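Local coordinates for putative methyltransferase protein (Bacteroides fragilis, PDB 5BP9), which binds S-adenosyl-L-homocysteine and is probably an S-adenosylmethionine-dependent methyltransferase, at residues R95-M100 with L165-G170; T102-D107 with T160-L165. All blocks are in the same frame, centred on the assembly; numbering follows the deposited sequence. Where two conformers were deposited one is given.

Contact 1: residues R95-M100 with L165-G170; sequences RTALAM and LMLMNG. With SAH (S-adenosyl-L-homocysteine), chain D.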
loop_
_atom_site.group_PDB
_atom_site.type_symbol
_atom_site.label_atom_id
_atom_site.label_comp_id
_atom_site.label_asym_id
_atom_site.label_seq_id
_atom_site.Cartn_x
_atom_site.Cartn_y
_atom_site.Cartn_z
ATOM N N ARG A 95 -6.893 -9.506 -6.626
ATOM C CA ARG A 95 -7.708 -10.709 -6.467
ATOM C C ARG A 95 -6.825 -11.923 -6.215
ATOM O O ARG A 95 -7.139 -12.775 -5.368
ATOM C CB ARG A 95 -8.597 -10.951 -7.706
ATOM C CG ARG A 95 -9.626 -9.875 -7.983
ATOM C CD ARG A 95 -10.634 -10.323 -9.043
ATOM N NE ARG A 95 -10.017 -10.787 -10.299
ATOM C CZ ARG A 95 -9.824 -10.059 -11.408
ATOM N NH1 ARG A 95 -10.156 -8.769 -11.475
ATOM N NH2 ARG A 95 -9.268 -10.628 -12.475
ATOM N N THR A 96 -5.711 -11.998 -6.950
ATOM C CA THR A 96 -4.785 -13.109 -6.864
ATOM C C THR A 96 -4.189 -13.166 -5.460
ATOM O O THR A 96 -4.128 -14.216 -4.827
ATOM C CB THR A 96 -3.660 -12.976 -7.924
ATOM O OG1 THR A 96 -4.247 -12.973 -9.240
ATOM C CG2 THR A 96 -2.647 -14.118 -7.801
ATOM N N ALA A 97 -3.760 -12.014 -4.966
ATOM C CA ALA A 97 -3.214 -11.941 -3.619
ATOM C C ALA A 97 -4.201 -12.319 -2.511
ATOM O O ALA A 97 -3.836 -13.069 -1.620
ATOM C CB ALA A 97 -2.632 -10.550 -3.376
ATOM N N LEU A 98 -5.433 -11.810 -2.557
ATOM C CA LEU A 98 -6.425 -12.148 -1.548
ATOM C C LEU A 98 -6.724 -13.632 -1.482
ATOM O O LEU A 98 -6.816 -14.189 -0.397
ATOM C CB LEU A 98 -7.736 -11.358 -1.733
ATOM C CG LEU A 98 -7.651 -9.834 -1.671
ATOM C CD1 LEU A 98 -9.053 -9.258 -1.584
ATOM C CD2 LEU A 98 -6.777 -9.313 -0.533
ATOM N N ALA A 99 -6.824 -14.277 -2.646
ATOM C CA ALA A 99 -7.078 -15.715 -2.699
ATOM C C ALA A 99 -5.954 -16.554 -2.085
ATOM O O ALA A 99 -6.210 -17.646 -1.531
ATOM C CB ALA A 99 -7.350 -16.122 -4.137
HETATM N N MSE A 100 -4.724 -16.038 -2.163
HETATM C CA MSE A 100 -3.530 -16.703 -1.640
HETATM C C MSE A 100 -3.279 -16.450 -0.169
HETATM O O MSE A 100 -2.505 -17.164 0.447
HETATM C CB MSE A 100 -2.271 -16.186 -2.364
HETATM C CG MSE A 100 -2.174 -16.753 -3.744
HETATM SE SE MSE A 100 -0.743 -15.716 -4.598
HETATM C CE MSE A 100 0.700 -16.550 -3.593
ATOM N N LEU A 165 -0.080 -8.215 3.549
ATOM C CA LEU A 165 -0.562 -7.735 2.248
ATOM C C LEU A 165 -0.205 -6.276 2.055
ATOM O O LEU A 165 -0.576 -5.437 2.862
ATOM C CB LEU A 165 -2.083 -7.870 2.131
ATOM C CG LEU A 165 -2.676 -9.263 2.168
ATOM C CD1 LEU A 165 -4.191 -9.173 2.109
ATOM C CD2 LEU A 165 -2.142 -10.083 1.006
HETATM N N MSE A 166 0.533 -6.001 0.972
HETATM C CA MSE A 166 0.855 -4.631 0.576
HETATM C C MSE A 166 0.427 -4.473 -0.848
HETATM O O MSE A 166 1.166 -4.799 -1.797
HETATM C CB MSE A 166 2.320 -4.450 0.796
HETATM C CG MSE A 166 2.580 -4.528 2.292
HETATM SE SE MSE A 166 4.481 -4.344 2.685
HETATM C CE MSE A 166 4.499 -2.364 2.617
ATOM N N LEU A 167 -0.809 -3.997 -1.003
ATOM C CA LEU A 167 -1.488 -3.960 -2.308
ATOM C C LEU A 167 -1.831 -2.538 -2.757
ATOM O O LEU A 167 -1.923 -1.642 -1.941
ATOM C CB LEU A 167 -2.739 -4.817 -2.246
ATOM C CG LEU A 167 -2.510 -6.294 -1.906
ATOM C CD1 LEU A 167 -3.863 -7.001 -1.811
ATOM C CD2 LEU A 167 -1.600 -6.994 -2.894
HETATM N N MSE A 168 -2.035 -2.405 -4.065
HETATM C CA MSE A 168 -2.283 -1.134 -4.742
HETATM C C MSE A 168 -0.997 -0.331 -4.730
HETATM O O MSE A 168 -0.878 0.729 -4.076
HETATM C CB MSE A 168 -3.483 -0.402 -4.157
HETATM C CG MSE A 168 -4.135 0.465 -5.227
HETATM SE SE MSE A 168 -2.831 1.791 -5.891
HETATM C CE MSE A 168 -3.974 2.491 -7.336
ATOM N N ASN A 169 -0.040 -0.814 -5.508
ATOM C CA ASN A 169 1.333 -0.365 -5.414
ATOM C C ASN A 169 1.809 -0.434 -3.976
ATOM O O ASN A 169 2.117 0.585 -3.334
ATOM C CB ASN A 169 1.571 1.034 -5.991
ATOM C CG ASN A 169 3.038 1.291 -6.188
ATOM O OD1 ASN A 169 3.703 0.490 -6.839
ATOM N ND2 ASN A 169 3.575 2.365 -5.595
ATOM N N GLY A 170 1.869 -1.669 -3.477
ATOM C CA GLY A 170 2.253 -1.950 -2.123
ATOM C C GLY A 170 3.626 -1.493 -1.731
ATOM O O GLY A 170 3.871 -1.225 -0.570
HETATM N N SAH D . -4.768 -0.463 0.187
HETATM C CA SAH D . -5.807 0.594 -0.123
HETATM C CB SAH D . -5.268 2.032 -0.106
HETATM C CG SAH D . -4.031 2.298 -0.964
HETATM S SD SAH D . -3.490 3.973 -0.775
HETATM C C SAH D . -6.439 0.336 -1.463
HETATM O O SAH D . -6.039 -0.569 -2.187
HETATM O OXT SAH D . -7.376 1.008 -1.891
HETATM C "C5'" SAH D . -2.182 3.806 0.412
HETATM C "C4'" SAH D . -2.686 3.814 1.850
HETATM O "O4'" SAH D . -1.557 3.584 2.720
HETATM C "C3'" SAH D . -3.328 5.111 2.337
HETATM O "O3'" SAH D . -4.616 4.828 2.931
HETATM C "C2'" SAH D . -2.322 5.675 3.336
HETATM O "O2'" SAH D . -2.861 6.500 4.349
HETATM C "C1'" SAH D . -1.669 4.424 3.878
HETATM N N9 SAH D . -0.326 4.558 4.462
HETATM C C8 SAH D . 0.685 5.304 3.987
HETATM N N7 SAH D . 1.791 5.195 4.659
HETATM C C5 SAH D . 1.492 4.281 5.650
HETATM C C6 SAH D . 2.232 3.729 6.705
HETATM N N6 SAH D . 3.522 4.029 6.932
HETATM N N1 SAH D . 1.616 2.837 7.529
HETATM C C2 SAH D . 0.318 2.540 7.305
HETATM N N3 SAH D . -0.477 3.007 6.326
HETATM C C4 SAH D . 0.161 3.888 5.530
#
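Ala97 and Leu98 of helix 92-100 meet Leu165 and Leu167, which lie at and just past the end of strand 161-166. All four contacts between side chains are apolar. Ala97 turns its CB toward the strand. That methyl sits 3.7 Å from CD2 of Leu167 and 4.4 Å from CD2 of Leu165. Leu98 points less directly at the strand and makes its contact through one branch. Its CD2 lies 3.7 Å from CD1 of Leu165 and 3.9 Å from CD1 of Leu167, so a single methyl bridges both leucines. The Leu98 and Leu165 side chains cross at about a right angle. Leu167 has CG anti to its carbonyl carbon (chi1 -60°), and both of its methyls reach the helix: CD1 meets Leu98 and CD2 meets Ala97.

Helix 114-121 shares this core, with His115 touching Leu98 and Leu167. Past Leu167 the chain meets the ligand. Met168 is a selenomethionine with two conformers; in one of them Met168 CB lies 3.2 Å from SAH O. Arg85 and Gly109 are among the residues that hydrogen-bond the ligand.

Between 95-100 and 165-170 the packing is thus made by methyl groups, without directional bonds. A polar tie from the helix to the sheet runs elsewhere, from Thr96 to Lys266. The chain passes from this apolar layer at Leu167 straight into the cofactor pocket at Met168.

Contact 2: residues T102-D107 with T160-L165; sequences TGTILD and TFDTIL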
loop_
_atom_site.group_PDB
_atom_site.type_symbol
_atom_site.label_atom_id
_atom_site.label_comp_id
_atom_site.label_asym_id
_atom_site.label_seq_id
_atom_site.Cartn_x
_atom_site.Cartn_y
_atom_site.Cartn_z
ATOM N N THR A 102 -3.409 -16.437 3.667
ATOM C CA THR A 102 -3.809 -17.425 4.656
ATOM C C THR A 102 -3.383 -17.040 6.053
ATOM O O THR A 102 -2.530 -16.173 6.264
ATOM C CB THR A 102 -3.262 -18.847 4.338
ATOM O OG1 THR A 102 -1.833 -18.908 4.469
ATOM C CG2 THR A 102 -3.654 -19.267 2.944
ATOM N N GLY A 103 -3.977 -17.725 7.022
ATOM C CA GLY A 103 -3.609 -17.532 8.427
ATOM C C GLY A 103 -3.997 -16.148 8.931
ATOM O O GLY A 103 -4.979 -15.544 8.493
ATOM N N THR A 104 -3.182 -15.632 9.835
ATOM C CA THR A 104 -3.421 -14.314 10.379
ATOM C C THR A 104 -2.804 -13.304 9.420
ATOM O O THR A 104 -1.614 -13.362 9.121
ATOM C CB THR A 104 -2.832 -14.175 11.775
ATOM O OG1 THR A 104 -3.399 -15.192 12.631
ATOM C CG2 THR A 104 -3.161 -12.804 12.356
ATOM N N ILE A 105 -3.651 -12.404 8.939
ATOM C CA ILE A 105 -3.288 -11.506 7.828
ATOM C C ILE A 105 -3.216 -10.050 8.300
ATOM O O ILE A 105 -4.108 -9.592 9.025
ATOM C CB ILE A 105 -4.303 -11.617 6.678
ATOM C CG1 ILE A 105 -4.363 -13.072 6.181
ATOM C CG2 ILE A 105 -3.963 -10.682 5.520
ATOM C CD1 ILE A 105 -5.702 -13.417 5.574
ATOM N N LEU A 106 -2.161 -9.351 7.864
ATOM C CA LEU A 106 -2.054 -7.898 8.036
ATOM C C LEU A 106 -2.325 -7.198 6.706
ATOM O O LEU A 106 -1.601 -7.431 5.716
ATOM C CB LEU A 106 -0.646 -7.501 8.533
ATOM C CG LEU A 106 -0.426 -5.997 8.737
ATOM C CD1 LEU A 106 -1.375 -5.444 9.797
ATOM C CD2 LEU A 106 1.027 -5.731 9.098
ATOM N N ASP A 107 -3.346 -6.354 6.695
ATOM C CA ASP A 107 -3.668 -5.494 5.548
ATOM C C ASP A 107 -3.039 -4.108 5.786
ATOM O O ASP A 107 -3.570 -3.295 6.556
ATOM C CB ASP A 107 -5.200 -5.435 5.394
ATOM C CG ASP A 107 -5.660 -4.660 4.208
ATOM O OD1 ASP A 107 -4.835 -4.178 3.414
ATOM O OD2 ASP A 107 -6.904 -4.528 4.086
ATOM N N THR A 160 2.326 -10.512 15.089
ATOM C CA THR A 160 2.901 -11.394 14.066
ATOM C C THR A 160 1.819 -11.971 13.157
ATOM O O THR A 160 0.654 -12.094 13.533
ATOM C CB THR A 160 3.786 -12.512 14.642
ATOM O OG1 THR A 160 2.973 -13.455 15.359
ATOM C CG2 THR A 160 4.845 -11.936 15.516
ATOM N N PHE A 161 2.245 -12.264 11.931
ATOM C CA PHE A 161 1.351 -12.578 10.842
ATOM C C PHE A 161 1.891 -13.688 9.970
ATOM O O PHE A 161 3.088 -13.793 9.744
ATOM C CB PHE A 161 1.120 -11.320 9.993
ATOM C CG PHE A 161 0.522 -10.184 10.790
ATOM C CD1 PHE A 161 -0.828 -10.156 11.031
ATOM C CD2 PHE A 161 1.326 -9.214 11.380
ATOM C CE1 PHE A 161 -1.398 -9.186 11.813
ATOM C CE2 PHE A 161 0.758 -8.208 12.158
ATOM C CZ PHE A 161 -0.614 -8.205 12.370
ATOM N N ASP A 162 0.961 -14.488 9.450
ATOM C CA ASP A 162 1.272 -15.468 8.411
ATOM C C ASP A 162 1.343 -14.860 7.016
ATOM O O ASP A 162 2.124 -15.325 6.187
ATOM C CB ASP A 162 0.254 -16.590 8.427
ATOM C CG ASP A 162 0.218 -17.306 9.777
ATOM O OD1 ASP A 162 1.235 -17.983 10.105
ATOM O OD2 ASP A 162 -0.802 -17.163 10.498
ATOM N N THR A 163 0.526 -13.840 6.768
ATOM C CA THR A 163 0.523 -13.139 5.466
ATOM C C THR A 163 0.461 -11.638 5.727
ATOM O O THR A 163 -0.366 -11.178 6.522
ATOM C CB THR A 163 -0.669 -13.534 4.577
ATOM O OG1 THR A 163 -0.786 -14.957 4.507
ATOM C CG2 THR A 163 -0.483 -13.029 3.155
ATOM N N ILE A 164 1.355 -10.908 5.077
ATOM C CA ILE A 164 1.349 -9.442 5.094
ATOM C C ILE A 164 1.024 -8.959 3.679
ATOM O O ILE A 164 1.738 -9.288 2.732
ATOM C CB ILE A 164 2.680 -8.877 5.595
ATOM C CG1 ILE A 164 2.932 -9.377 7.050
ATOM C CG2 ILE A 164 2.655 -7.344 5.512
ATOM C CD1 ILE A 164 4.238 -8.911 7.668
ATOM N N LEU A 165 -0.080 -8.215 3.549
ATOM C CA LEU A 165 -0.562 -7.735 2.248
ATOM C C LEU A 165 -0.205 -6.276 2.055
ATOM O O LEU A 165 -0.576 -5.437 2.862
ATOM C CB LEU A 165 -2.083 -7.870 2.131
ATOM C CG LEU A 165 -2.676 -9.263 2.168
ATOM C CD1 LEU A 165 -4.191 -9.173 2.109
ATOM C CD2 LEU A 165 -2.142 -10.083 1.006
HETATM O O HOH W 1 1.221 -17.355 4.190
#
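Leu106 lies over Phe161 where strands 104-108 and 161-166 run side by side. They are parallel neighbours in the central sheet of the Rossmann-like methyltransferase fold. The short strand segments are 4.7 Å apart and 17° from parallel.

The tight part is the inner end. Leu106 N donates to Thr163 O, and Leu106 O accepts from Leu165 N in a nearly straight bond. Leu106 CB stands 3.5 Å from the centroid of the Phe161 ring, 7° off its normal, in a CH-pi contact. With CG anti to its backbone N (chi1 180°), Leu106 also brings both methyls to the ring: CD1 to CZ and CD2 to CE2. Ile105 and Leu165 meet on the other face of the sheet, CG2 to CD1 at 3.7 Å, where Leu119 of helix 114-121 touches both. The side chain of Asp107, on that face too, lies about 5 Å from the bound S-adenosyl-L-homocysteine.

The outer end is more polar, and its rim is the loose part. The chain turns a corner at Asp162, and Thr104 O takes two donors there, Asp162 N in a bent bond and Thr163 N in a straighter one. Asp162 OD2 accepts from Thr104 N through its anti lone pair and also forms a salt bridge with Arg192. The Thr104 hydroxyl turns to Glu125. At the rim, Thr102 and Gly103 are exposed. A water donates to Asp162 O and is only weakly bonded to Thr102 OG1. Beside it, Thr163 OG1 donates to Thr102 O at 2.8 Å, in the carbonyl plane and on a lone pair.

From the N terminus, helix 92-100 comes first and strand 104-108 follows after a short connection. The chain then passes through helix 114-121, strand 125-130, helix 133-142 and strand 147-149 before returning as strand 161-166. Contact 2 closes the inner loop, between 107 and 160. Contact 1 closes the wider loop, between 100 and 165, so contact 2 is nested within it. Both use strand 161-166 and share Leu165, and their centres are 11 Å apart. Contact 2 joins two neighbouring strands within the sheet. Contact 1 adds a second layer, laying helix 92-100 against the sheet that holds this strand pair.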